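Local coordinates for Alr4995 protein (Nostoc sp., PDB 6LRF), which works as a bifunctional enzyme of arginine catabolism, combining arginine dihydrolase activity with ornithine cyclodeaminase activity, at residues 46-49 with 53-56; 288-293 with 297-302; 350-355 with 384-389. All coordinates share one frame; numbering follows the deposited sequence.

Interaction 1: residues 46-49 with 53-56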
ATOM      1  N   GLN B  46      53.129 -27.836  11.780  1.00 49.43           N
ATOM      2  CA  GLN B  46      54.245 -27.558  12.684  1.00 51.64           C
ATOM      3  C   GLN B  46      53.762 -27.223  14.098  1.00 52.10           C
ATOM      4  O   GLN B  46      54.293 -27.752  15.076  1.00 50.71           O
ATOM      5  CB  GLN B  46      55.117 -26.411  12.146  1.00 52.73           C
ATOM      6  CG  GLN B  46      55.872 -26.705  10.840  1.00 54.03           C
ATOM      7  CD  GLN B  46      56.809 -27.896  10.935  1.00 61.99           C
ATOM      8  OE1 GLN B  46      57.413 -28.148  11.982  1.00 67.68           O
ATOM      9  NE2 GLN B  46      56.961 -28.622   9.824  1.00 59.83           N
ATOM     10  N   ILE B  47      52.754 -26.352  14.200  1.00 49.12           N
ATOM     11  CA  ILE B  47      52.211 -25.962  15.500  1.00 50.16           C
ATOM     12  C   ILE B  47      51.639 -27.163  16.248  1.00 52.12           C
ATOM     13  O   ILE B  47      51.902 -27.353  17.443  1.00 53.70           O
ATOM     14  CB  ILE B  47      51.110 -24.899  15.369  1.00 49.41           C
ATOM     15  CG1 ILE B  47      51.693 -23.578  14.867  1.00 53.84           C
ATOM     16  CG2 ILE B  47      50.442 -24.673  16.707  1.00 48.94           C
ATOM     17  CD1 ILE B  47      50.639 -22.553  14.486  1.00 48.38           C
ATOM     18  N   LEU B  48      50.867 -27.977  15.535  1.00 49.48           N
ATOM     19  CA  LEU B  48      50.201 -29.116  16.148  1.00 44.96           C
ATOM     20  C   LEU B  48      51.209 -30.173  16.580  1.00 47.56           C
ATOM     21  O   LEU B  48      51.066 -30.775  17.649  1.00 48.55           O
ATOM     22  CB  LEU B  48      49.166 -29.721  15.185  1.00 47.62           C
ATOM     23  CG  LEU B  48      48.157 -30.701  15.796  1.00 45.03           C
ATOM     24  CD1 LEU B  48      47.474 -30.083  17.003  1.00 40.65           C
ATOM     25  CD2 LEU B  48      47.121 -31.132  14.770  1.00 39.61           C
ATOM     26  N   LYS B  49      52.228 -30.389  15.746  1.00 52.83           N
ATOM     27  CA  LYS B  49      53.295 -31.354  16.025  1.00 48.88           C
ATOM     28  C   LYS B  49      54.040 -31.027  17.323  1.00 49.78           C
ATOM     29  O   LYS B  49      54.675 -31.900  17.923  1.00 47.02           O
ATOM     30  CB  LYS B  49      54.282 -31.406  14.854  1.00 46.66           C
ATOM     31  CG  LYS B  49      54.221 -32.694  14.054  1.00 43.56           C
ATOM     32  CD  LYS B  49      54.380 -33.907  14.986  1.00 53.68           C
ATOM     33  CE  LYS B  49      54.285 -35.254  14.248  1.00 45.78           C
ATOM     34  NZ  LYS B  49      54.437 -36.444  15.161  1.00 40.76           N
ATOM     35  N   ILE B  53      51.040 -35.747  18.631  1.00 34.50           N
ATOM     36  CA  ILE B  53      51.522 -36.636  17.584  1.00 34.86           C
ATOM     37  C   ILE B  53      50.658 -36.477  16.341  1.00 39.43           C
ATOM     38  O   ILE B  53      49.431 -36.409  16.448  1.00 41.30           O
ATOM     39  CB  ILE B  53      51.482 -38.119  18.047  1.00 34.45           C
ATOM     40  CG1 ILE B  53      52.269 -38.309  19.350  1.00 37.03           C
ATOM     41  CG2 ILE B  53      51.979 -39.057  16.950  1.00 31.79           C
ATOM     42  CD1 ILE B  53      52.022 -39.682  20.026  1.00 38.63           C
ATOM     43  N   VAL B  54      51.270 -36.428  15.162  1.00 32.49           N
ATOM     44  CA  VAL B  54      50.480 -36.297  13.941  1.00 37.70           C
ATOM     45  C   VAL B  54      50.808 -37.395  12.940  1.00 35.62           C
ATOM     46  O   VAL B  54      51.930 -37.487  12.461  1.00 40.51           O
ATOM     47  CB  VAL B  54      50.686 -34.912  13.258  1.00 36.90           C
ATOM     48  CG1 VAL B  54      49.906 -34.828  11.946  1.00 31.96           C
ATOM     49  CG2 VAL B  54      50.296 -33.774  14.199  1.00 39.83           C
ATOM     50  N   ASP B  55      49.821 -38.233  12.638  1.00 32.46           N
ATOM     51  CA  ASP B  55      49.931 -39.187  11.551  1.00 34.43           C
ATOM     52  C   ASP B  55      49.448 -38.543  10.271  1.00 35.61           C
ATOM     53  O   ASP B  55      48.684 -37.578  10.303  1.00 34.45           O
ATOM     54  CB  ASP B  55      49.116 -40.448  11.829  1.00 31.32           C
ATOM     55  CG  ASP B  55      49.641 -41.239  13.014  1.00 44.85           C
ATOM     56  OD1 ASP B  55      50.876 -41.237  13.251  1.00 45.05           O
ATOM     57  OD2 ASP B  55      48.812 -41.869  13.706  1.00 41.20           O
ATOM     58  N   LEU B  56      49.885 -39.090   9.144  1.00 32.00           N
ATOM     59  CA  LEU B  56      49.519 -38.555   7.847  1.00 34.73           C
ATOM     60  C   LEU B  56      48.941 -39.647   6.965  1.00 37.25           C
ATOM     61  O   LEU B  56      49.419 -40.774   6.997  1.00 34.24           O
ATOM     62  CB  LEU B  56      50.734 -37.919   7.167  1.00 32.59           C
ATOM     63  CG  LEU B  56      51.467 -36.798   7.913  1.00 36.96           C
ATOM     64  CD1 LEU B  56      52.670 -36.353   7.095  1.00 35.09           C
ATOM     65  CD2 LEU B  56      50.549 -35.608   8.181  1.00 37.20           C
TER
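The aliphatic chain of Lys49 lies obliquely across Val54, its CE 3.7 Å from Val54 CB and its CG 4.1 Å from Val54 CG2. That same methyl meets Leu48, whose CG stands 4.1 Å away, the two side chains crossing at about a right angle. Val54 thus sets its branched, compact surface against two consecutive residues of the helix end. Lysine suits the outer position because its methylenes pack while its ammonium reaches the surface. NZ ends 3.2 Å from Val54 N, but both atoms are donors, so the closeness is no hydrogen bond. Asp55 OD1, 6.3 Å from Lys49 NZ, could at most steady the charge at a distance. The Lys49 side chain gets there with chi1 far from a staggered value (-110°), a bend at chi2, and a fully extended end.

The contact lies where the helix of a beta-alpha-beta crossover gives way to its second strand: strand 6-9 leads through helix 34-49 to the parallel neighbouring strand 53-56, within the guanidino-modifying (GME) domain. Further out, Ile53 and Asp55 bond through their backbones to the strand 6-9 region, and Asp55 forms a salt bridge with Arg6. Buried Leu48 also touches Phe7 and Ile228, while Val54 also touches Tyr45 and Met9.

Interaction 2: residues 288-293 with 297-302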
ATOM      1  N   ILE B 288       3.967 -43.773   7.941  1.00 32.46           N
ATOM      2  CA  ILE B 288       2.609 -43.283   7.747  1.00 30.17           C
ATOM      3  C   ILE B 288       2.119 -43.671   6.354  1.00 28.15           C
ATOM      4  O   ILE B 288       2.914 -43.967   5.461  1.00 33.57           O
ATOM      5  CB  ILE B 288       2.518 -41.751   7.945  1.00 31.69           C
ATOM      6  CG1 ILE B 288       3.465 -41.026   6.994  1.00 35.08           C
ATOM      7  CG2 ILE B 288       2.824 -41.374   9.383  1.00 28.29           C
ATOM      8  CD1 ILE B 288       2.771 -40.421   5.784  1.00 29.13           C
ATOM      9  N   ARG B 289       0.807 -43.688   6.175  1.00 31.59           N
ATOM     10  CA  ARG B 289       0.234 -43.955   4.859  1.00 31.47           C
ATOM     11  C   ARG B 289      -0.600 -42.752   4.418  1.00 32.41           C
ATOM     12  O   ARG B 289      -1.295 -42.137   5.230  1.00 31.80           O
ATOM     13  CB  ARG B 289      -0.604 -45.236   4.899  1.00 36.42           C
ATOM     14  CG  ARG B 289      -1.181 -45.692   3.570  1.00 41.24           C
ATOM     15  CD  ARG B 289      -1.857 -47.045   3.739  1.00 43.58           C
ATOM     16  NE  ARG B 289      -2.686 -47.409   2.594  1.00 50.61           N
ATOM     17  CZ  ARG B 289      -2.227 -48.034   1.515  1.00 53.18           C
ATOM     18  NH1 ARG B 289      -0.936 -48.351   1.434  1.00 47.07           N
ATOM     19  NH2 ARG B 289      -3.055 -48.339   0.517  1.00 46.56           N
ATOM     20  N   ILE B 290      -0.500 -42.391   3.141  1.00 32.70           N
ATOM     21  CA  ILE B 290      -1.304 -41.304   2.580  1.00 27.03           C
ATOM     22  C   ILE B 290      -1.958 -41.801   1.285  1.00 31.04           C
ATOM     23  O   ILE B 290      -1.306 -42.445   0.469  1.00 29.99           O
ATOM     24  CB  ILE B 290      -0.447 -40.037   2.336  1.00 32.76           C
ATOM     25  CG1 ILE B 290      -1.287 -38.924   1.726  1.00 37.69           C
ATOM     26  CG2 ILE B 290       0.760 -40.334   1.464  1.00 33.38           C
ATOM     27  CD1 ILE B 290      -2.248 -38.307   2.716  1.00 41.67           C
ATOM     28  N   GLU B 291      -3.260 -41.550   1.135  1.00 30.32           N
ATOM     29  CA  GLU B 291      -4.032 -41.989  -0.029  1.00 29.67           C
ATOM     30  C   GLU B 291      -4.765 -40.826  -0.706  1.00 34.49           C
ATOM     31  O   GLU B 291      -5.165 -39.864  -0.051  1.00 29.01           O
ATOM     32  CB  GLU B 291      -5.067 -43.042   0.366  1.00 31.61           C
ATOM     33  CG  GLU B 291      -4.554 -44.451   0.578  1.00 38.17           C
ATOM     34  CD  GLU B 291      -5.700 -45.455   0.783  1.00 51.77           C
ATOM     35  OE1 GLU B 291      -6.877 -45.037   0.689  1.00 52.30           O
ATOM     36  OE2 GLU B 291      -5.429 -46.657   1.022  1.00 49.80           O
ATOM     37  N   GLY B 292      -4.982 -40.932  -2.014  1.00 31.71           N
ATOM     38  CA  GLY B 292      -5.712 -39.901  -2.735  1.00 30.95           C
ATOM     39  C   GLY B 292      -5.165 -39.679  -4.127  1.00 29.95           C
ATOM     40  O   GLY B 292      -4.557 -40.584  -4.708  1.00 28.29           O
ATOM     41  N   HIS B 293      -5.390 -38.489  -4.674  1.00 29.03           N
ATOM     42  CA  HIS B 293      -4.823 -38.127  -5.971  1.00 34.26           C
ATOM     43  C   HIS B 293      -3.469 -37.466  -5.731  1.00 35.31           C
ATOM     44  O   HIS B 293      -3.310 -36.253  -5.857  1.00 38.88           O
ATOM     45  CB  HIS B 293      -5.771 -37.207  -6.748  1.00 37.54           C
ATOM     46  CG  HIS B 293      -7.138 -37.786  -6.949  1.00 39.89           C
ATOM     47  ND1 HIS B 293      -8.270 -37.227  -6.397  1.00 37.02           N
ATOM     48  CD2 HIS B 293      -7.552 -38.886  -7.623  1.00 35.22           C
ATOM     49  CE1 HIS B 293      -9.325 -37.950  -6.735  1.00 40.29           C
ATOM     50  NE2 HIS B 293      -8.915 -38.967  -7.471  1.00 35.39           N
ATOM     51  N   SER B 297      -2.586 -33.405  -6.941  1.00 34.50           N
ATOM     52  CA  SER B 297      -3.041 -32.470  -5.924  1.00 36.86           C
ATOM     53  C   SER B 297      -1.851 -31.844  -5.196  1.00 42.15           C
ATOM     54  O   SER B 297      -1.989 -30.810  -4.540  1.00 43.08           O
ATOM     55  CB  SER B 297      -3.970 -33.157  -4.931  1.00 38.46           C
ATOM     56  OG  SER B 297      -3.295 -34.178  -4.216  1.00 39.21           O
ATOM     57  N   GLY B 298      -0.681 -32.469  -5.333  1.00 39.94           N
ATOM     58  CA  GLY B 298       0.505 -32.041  -4.615  1.00 43.71           C
ATOM     59  C   GLY B 298       0.410 -32.334  -3.122  1.00 44.43           C
ATOM     60  O   GLY B 298       1.189 -31.809  -2.320  1.00 41.62           O
ATOM     61  N   LEU B 299      -0.552 -33.175  -2.751  1.00 41.25           N
ATOM     62  CA  LEU B 299      -0.728 -33.587  -1.365  1.00 36.81           C
ATOM     63  C   LEU B 299       0.553 -34.246  -0.836  1.00 35.09           C
ATOM     64  O   LEU B 299       1.044 -33.887   0.233  1.00 29.43           O
ATOM     65  CB  LEU B 299      -1.920 -34.545  -1.245  1.00 40.42           C
ATOM     66  CG  LEU B 299      -2.414 -34.903   0.156  1.00 43.30           C
ATOM     67  CD1 LEU B 299      -2.685 -33.642   0.956  1.00 41.85           C
ATOM     68  CD2 LEU B 299      -3.675 -35.748   0.050  1.00 49.62           C
ATOM     69  N   ILE B 300       1.097 -35.193  -1.603  1.00 32.64           N
ATOM     70  CA  ILE B 300       2.316 -35.883  -1.205  1.00 38.13           C
ATOM     71  C   ILE B 300       3.430 -34.862  -0.993  1.00 37.61           C
ATOM     72  O   ILE B 300       4.211 -34.961  -0.049  1.00 32.26           O
ATOM     73  CB  ILE B 300       2.748 -36.959  -2.253  1.00 41.62           C
ATOM     74  CG1 ILE B 300       4.005 -37.692  -1.793  1.00 40.62           C
ATOM     75  CG2 ILE B 300       2.978 -36.351  -3.634  1.00 36.25           C
ATOM     76  CD1 ILE B 300       3.782 -38.539  -0.584  1.00 38.57           C
ATOM     77  N   ASN B 301       3.444 -33.844  -1.843  1.00 31.31           N
ATOM     78  CA  ASN B 301       4.532 -32.881  -1.890  1.00 35.99           C
ATOM     79  C   ASN B 301       4.432 -31.920  -0.696  1.00 37.14           C
ATOM     80  O   ASN B 301       5.444 -31.556  -0.089  1.00 34.41           O
ATOM     81  CB  ASN B 301       4.511 -32.155  -3.255  1.00 42.09           C
ATOM     82  CG  ASN B 301       5.232 -30.825  -3.237  1.00 54.66           C
ATOM     83  OD1 ASN B 301       6.398 -30.738  -2.830  1.00 58.16           O
ATOM     84  ND2 ASN B 301       4.545 -29.770  -3.694  1.00 50.98           N
ATOM     85  N   ARG B 302       3.213 -31.550  -0.324  1.00 35.58           N
ATOM     86  CA  ARG B 302       3.015 -30.726   0.862  1.00 35.57           C
ATOM     87  C   ARG B 302       3.385 -31.472   2.147  1.00 28.04           C
ATOM     88  O   ARG B 302       3.941 -30.883   3.067  1.00 30.07           O
ATOM     89  CB  ARG B 302       1.569 -30.240   0.940  1.00 40.95           C
ATOM     90  CG  ARG B 302       1.286 -29.006   0.094  1.00 50.38           C
ATOM     91  CD  ARG B 302      -0.209 -28.673   0.078  1.00 55.59           C
ATOM     92  NE  ARG B 302      -0.975 -29.679  -0.658  1.00 57.14           N
ATOM     93  CZ  ARG B 302      -2.288 -29.624  -0.875  1.00 61.53           C
ATOM     94  NH1 ARG B 302      -2.887 -30.591  -1.561  1.00 53.26           N
ATOM     95  NH2 ARG B 302      -3.002 -28.605  -0.408  1.00 71.16           N
TER
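With chi1 at 63°, the Ser297 hydroxyl sits between its own backbone N and carbonyl carbon, and from there Ser297 OG donates to His293 O at 2.6 Å. It comes from above the carbonyl plane, 44° out of it, while Ser297 N approaches the same His293 O nearly head-on at 3.1 Å. In the apolar half, CG1 of Ile290 swings away from the backbone N (chi1 179°), carrying CD1 to 4.0 Å from Leu299 CD2. Its other branch, CG2, meets Ile300 CD1 at 4.1 Å. Branched aliphatic residues suit this buried face, where strand 280-292 packs on the first turn of helix 299-310; Ile300 also touches Leu295 of the second subunit.

Gly292 has backbone angles that call for glycine, and Gly298, whose positive phi glycine tolerates easily, ends helix 294-297 and takes the N-cap position of the next helix. Arg302 N bonds back to Gly298 O at 2.9 Å.

Ser297 OG also accepts from Leu299 N at 3.3 Å, an ST turn. It thereby links the doubly gripped carbonyl of His293, just past the strand, to an amide of the new helix, so that the hydroxyl of the buried Ser297 has partners as both donor and acceptor.

Interaction 3: residues 350-355 with 384-389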
ATOM      1  N   LEU B 350       0.641 -33.655   9.755  1.00 23.60           N
ATOM      2  CA  LEU B 350       0.259 -34.708   8.818  1.00 22.57           C
ATOM      3  C   LEU B 350      -1.167 -35.225   9.041  1.00 27.92           C
ATOM      4  O   LEU B 350      -1.849 -35.625   8.092  1.00 26.53           O
ATOM      5  CB  LEU B 350       1.232 -35.871   8.908  1.00 22.33           C
ATOM      6  CG  LEU B 350       2.635 -35.595   8.369  1.00 30.33           C
ATOM      7  CD1 LEU B 350       3.519 -36.845   8.478  1.00 26.92           C
ATOM      8  CD2 LEU B 350       2.548 -35.091   6.935  1.00 27.07           C
ATOM      9  N   ILE B 351      -1.597 -35.239  10.299  1.00 25.70           N
ATOM     10  CA  ILE B 351      -2.954 -35.649  10.643  1.00 27.22           C
ATOM     11  C   ILE B 351      -3.986 -34.835   9.840  1.00 29.50           C
ATOM     12  O   ILE B 351      -4.941 -35.394   9.293  1.00 29.62           O
ATOM     13  CB  ILE B 351      -3.198 -35.513  12.160  1.00 23.11           C
ATOM     14  CG1 ILE B 351      -2.579 -36.703  12.892  1.00 24.82           C
ATOM     15  CG2 ILE B 351      -4.690 -35.471  12.480  1.00 26.93           C
ATOM     16  CD1 ILE B 351      -2.530 -36.530  14.402  1.00 24.58           C
ATOM     17  N   ASP B 352      -3.763 -33.529   9.732  1.00 32.16           N
ATOM     18  CA  ASP B 352      -4.630 -32.658   8.934  1.00 34.35           C
ATOM     19  C   ASP B 352      -4.635 -32.974   7.439  1.00 40.74           C
ATOM     20  O   ASP B 352      -5.629 -32.747   6.750  1.00 43.73           O
ATOM     21  CB  ASP B 352      -4.222 -31.207   9.140  1.00 40.59           C
ATOM     22  CG  ASP B 352      -4.421 -30.760  10.567  1.00 45.16           C
ATOM     23  OD1 ASP B 352      -3.632 -29.914  11.041  1.00 53.19           O
ATOM     24  OD2 ASP B 352      -5.371 -31.267  11.213  1.00 47.38           O
ATOM     25  N   LEU B 353      -3.530 -33.494   6.930  1.00 35.39           N
ATOM     26  CA  LEU B 353      -3.482 -33.887   5.526  1.00 36.10           C
ATOM     27  C   LEU B 353      -4.118 -35.253   5.315  1.00 38.83           C
ATOM     28  O   LEU B 353      -4.204 -35.737   4.187  1.00 47.35           O
ATOM     29  CB  LEU B 353      -2.041 -33.900   5.010  1.00 35.40           C
ATOM     30  CG  LEU B 353      -1.456 -32.585   4.501  1.00 40.84           C
ATOM     31  CD1 LEU B 353      -1.675 -31.479   5.502  1.00 37.91           C
ATOM     32  CD2 LEU B 353       0.031 -32.760   4.211  1.00 35.42           C
ATOM     33  N   GLY B 354      -4.558 -35.886   6.395  1.00 34.56           N
ATOM     34  CA  GLY B 354      -5.190 -37.185   6.280  1.00 34.33           C
ATOM     35  C   GLY B 354      -4.233 -38.362   6.336  1.00 37.36           C
ATOM     36  O   GLY B 354      -4.592 -39.472   5.935  1.00 42.66           O
ATOM     37  N   ALA B 355      -3.013 -38.131   6.818  1.00 32.03           N
ATOM     38  CA  ALA B 355      -2.086 -39.232   7.061  1.00 35.65           C
ATOM     39  C   ALA B 355      -2.676 -40.143   8.133  1.00 35.46           C
ATOM     40  O   ALA B 355      -3.227 -39.669   9.126  1.00 30.57           O
ATOM     41  CB  ALA B 355      -0.719 -38.717   7.490  1.00 32.27           C
ATOM     42  N   THR B 384      -7.848 -28.577  15.524  1.00 19.72           N
ATOM     43  CA  THR B 384      -7.826 -27.799  14.288  1.00 22.55           C
ATOM     44  C   THR B 384      -9.266 -27.445  13.915  1.00 19.42           C
ATOM     45  O   THR B 384     -10.202 -27.810  14.638  1.00 17.39           O
ATOM     46  CB  THR B 384      -7.165 -28.596  13.149  1.00 23.15           C
ATOM     47  OG1 THR B 384      -7.997 -29.709  12.807  1.00 26.77           O
ATOM     48  CG2 THR B 384      -5.806 -29.132  13.603  1.00 25.80           C
ATOM     49  N   ILE B 385      -9.467 -26.782  12.785  1.00 20.76           N
ATOM     50  CA  ILE B 385     -10.841 -26.492  12.364  1.00 22.54           C
ATOM     51  C   ILE B 385     -11.528 -27.724  11.773  1.00 25.56           C
ATOM     52  O   ILE B 385     -12.747 -27.721  11.567  1.00 19.45           O
ATOM     53  CB  ILE B 385     -10.912 -25.358  11.316  1.00 23.65           C
ATOM     54  CG1 ILE B 385     -10.299 -25.816   9.985  1.00 23.52           C
ATOM     55  CG2 ILE B 385     -10.242 -24.085  11.838  1.00 19.86           C
ATOM     56  CD1 ILE B 385     -10.431 -24.793   8.847  1.00 29.40           C
ATOM     57  N   TYR B 386     -10.752 -28.770  11.487  1.00 19.47           N
ATOM     58  CA  TYR B 386     -11.260 -29.862  10.648  1.00 23.88           C
ATOM     59  C   TYR B 386     -11.953 -30.963  11.422  1.00 18.93           C
ATOM     60  O   TYR B 386     -11.591 -31.223  12.571  1.00 22.65           O
ATOM     61  CB  TYR B 386     -10.115 -30.455   9.829  1.00 27.96           C
ATOM     62  CG  TYR B 386      -9.557 -29.448   8.877  1.00 30.04           C
ATOM     63  CD1 TYR B 386     -10.290 -29.050   7.763  1.00 31.13           C
ATOM     64  CD2 TYR B 386      -8.317 -28.861   9.105  1.00 30.89           C
ATOM     65  CE1 TYR B 386      -9.801 -28.107   6.891  1.00 30.49           C
ATOM     66  CE2 TYR B 386      -7.814 -27.917   8.234  1.00 36.03           C
ATOM     67  CZ  TYR B 386      -8.561 -27.543   7.126  1.00 38.22           C
ATOM     68  OH  TYR B 386      -8.066 -26.595   6.252  1.00 47.55           O
ATOM     69  N   PRO B 387     -12.948 -31.628  10.790  1.00 26.04           N
ATOM     70  CA  PRO B 387     -13.665 -32.744  11.421  1.00 27.77           C
ATOM     71  C   PRO B 387     -12.687 -33.837  11.815  1.00 27.66           C
ATOM     72  O   PRO B 387     -11.850 -34.230  11.000  1.00 24.52           O
ATOM     73  CB  PRO B 387     -14.625 -33.240  10.327  1.00 30.66           C
ATOM     74  CG  PRO B 387     -14.683 -32.159   9.328  1.00 29.55           C
ATOM     75  CD  PRO B 387     -13.362 -31.447   9.386  1.00 28.38           C
ATOM     76  N   THR B 388     -12.809 -34.307  13.053  1.00 27.92           N
ATOM     77  CA  THR B 388     -11.769 -35.078  13.711  1.00 23.95           C
ATOM     78  C   THR B 388     -12.392 -36.275  14.412  1.00 22.79           C
ATOM     79  O   THR B 388     -13.475 -36.157  14.988  1.00 24.40           O
ATOM     80  CB  THR B 388     -10.996 -34.196  14.732  1.00 20.63           C
ATOM     81  OG1 THR B 388     -10.356 -33.106  14.050  1.00 26.72           O
ATOM     82  CG2 THR B 388      -9.934 -35.001  15.510  1.00 22.74           C
ATOM     83  N   GLU B 389     -11.725 -37.428  14.338  1.00 25.05           N
ATOM     84  CA  GLU B 389     -12.127 -38.615  15.099  1.00 23.43           C
ATOM     85  C   GLU B 389     -10.985 -39.030  16.028  1.00 25.95           C
ATOM     86  O   GLU B 389      -9.814 -38.838  15.694  1.00 25.27           O
ATOM     87  CB  GLU B 389     -12.503 -39.769  14.161  1.00 28.76           C
ATOM     88  CG  GLU B 389     -13.873 -39.646  13.494  1.00 30.60           C
ATOM     89  CD  GLU B 389     -14.119 -40.695  12.393  1.00 35.75           C
ATOM     90  OE1 GLU B 389     -13.204 -41.487  12.076  1.00 37.82           O
ATOM     91  OE2 GLU B 389     -15.238 -40.726  11.835  1.00 40.34           O
TER
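Asp352 and Thr384 meet from opposite directions, and the tight part of this small contact is the carboxylate pressed on the threonine methyl. Asp352 OD2 lies 3.2 Å from Thr384 CG2, with Asp352 OD1 close behind at 3.4 Å from the same carbon. The hydroxyl adds little: Thr384 OG1 gives only a weak hydrogen bond to Asp352 OD2, at 3.4 Å. Threonine nevertheless fits, since the methyl fills the space beside the carboxylate, while the hydroxyl serves the ST turn. With chi1 at 67°, OG1 stands between the backbone N and the carbonyl carbon and accepts from Tyr386 N at 3.2 Å, closing that turn in the loop.

The contact joins the end of helix 340-352 to the loop entering strand 388-392, and so bridges a helix of the conserved LOR/SDH region and the mixed beta-sheet that follows. The helix finishes in a Schellman motif, with Ala355 N bonded to Leu350 O and Gly354 N to Ile351 O. Gly354 takes the positive phi this ending needs, at angles where a CB would collide with the preceding carbonyl.

The looser part is around Tyr386, whose CD2 comes only to 4.3 Å from Asp352 OD2, the oxygen lying obliquely to the ring. All three touching residues are partly exposed. The ring has other neighbours as well: Ile385 CG1 lies over the centre of one ring face, 3.5 Å above the plane, and Arg444 makes a cation-pi contact with the ring. Arg444 also bonds to Asp352 O, and its charge may ease the placing of an aspartate at a helix C-terminus. Ala648 of the third subunit packs on both Ile385 and Tyr386. Thr388 OG1 donates to the backbone Tyr386 O at 2.7 Å, tying the loop to the first residue of the strand.

From the N terminus, interaction 1 comes first and closes a three-residue connection, joining helix 34-49 to strand 53-56 in the guanidino-modifying domain. Interaction 2 does likewise for strand 280-292 and helix 299-310, across a gap that is a short helical turn. Interaction 3 spans 28 residues, from the end of helix 340-352 to the start of strand 388-392. The three follow in series, neither nesting nor crossing. Interaction 1 stands apart, its nearest atoms about 44 Å from those of the other two. Interactions 2 and 3 touch: Ile290 CD1 lies 3.5 Å from Leu353 O, and Leu299 packs on Leu353, a residue that takes no part in the contact with 384-389.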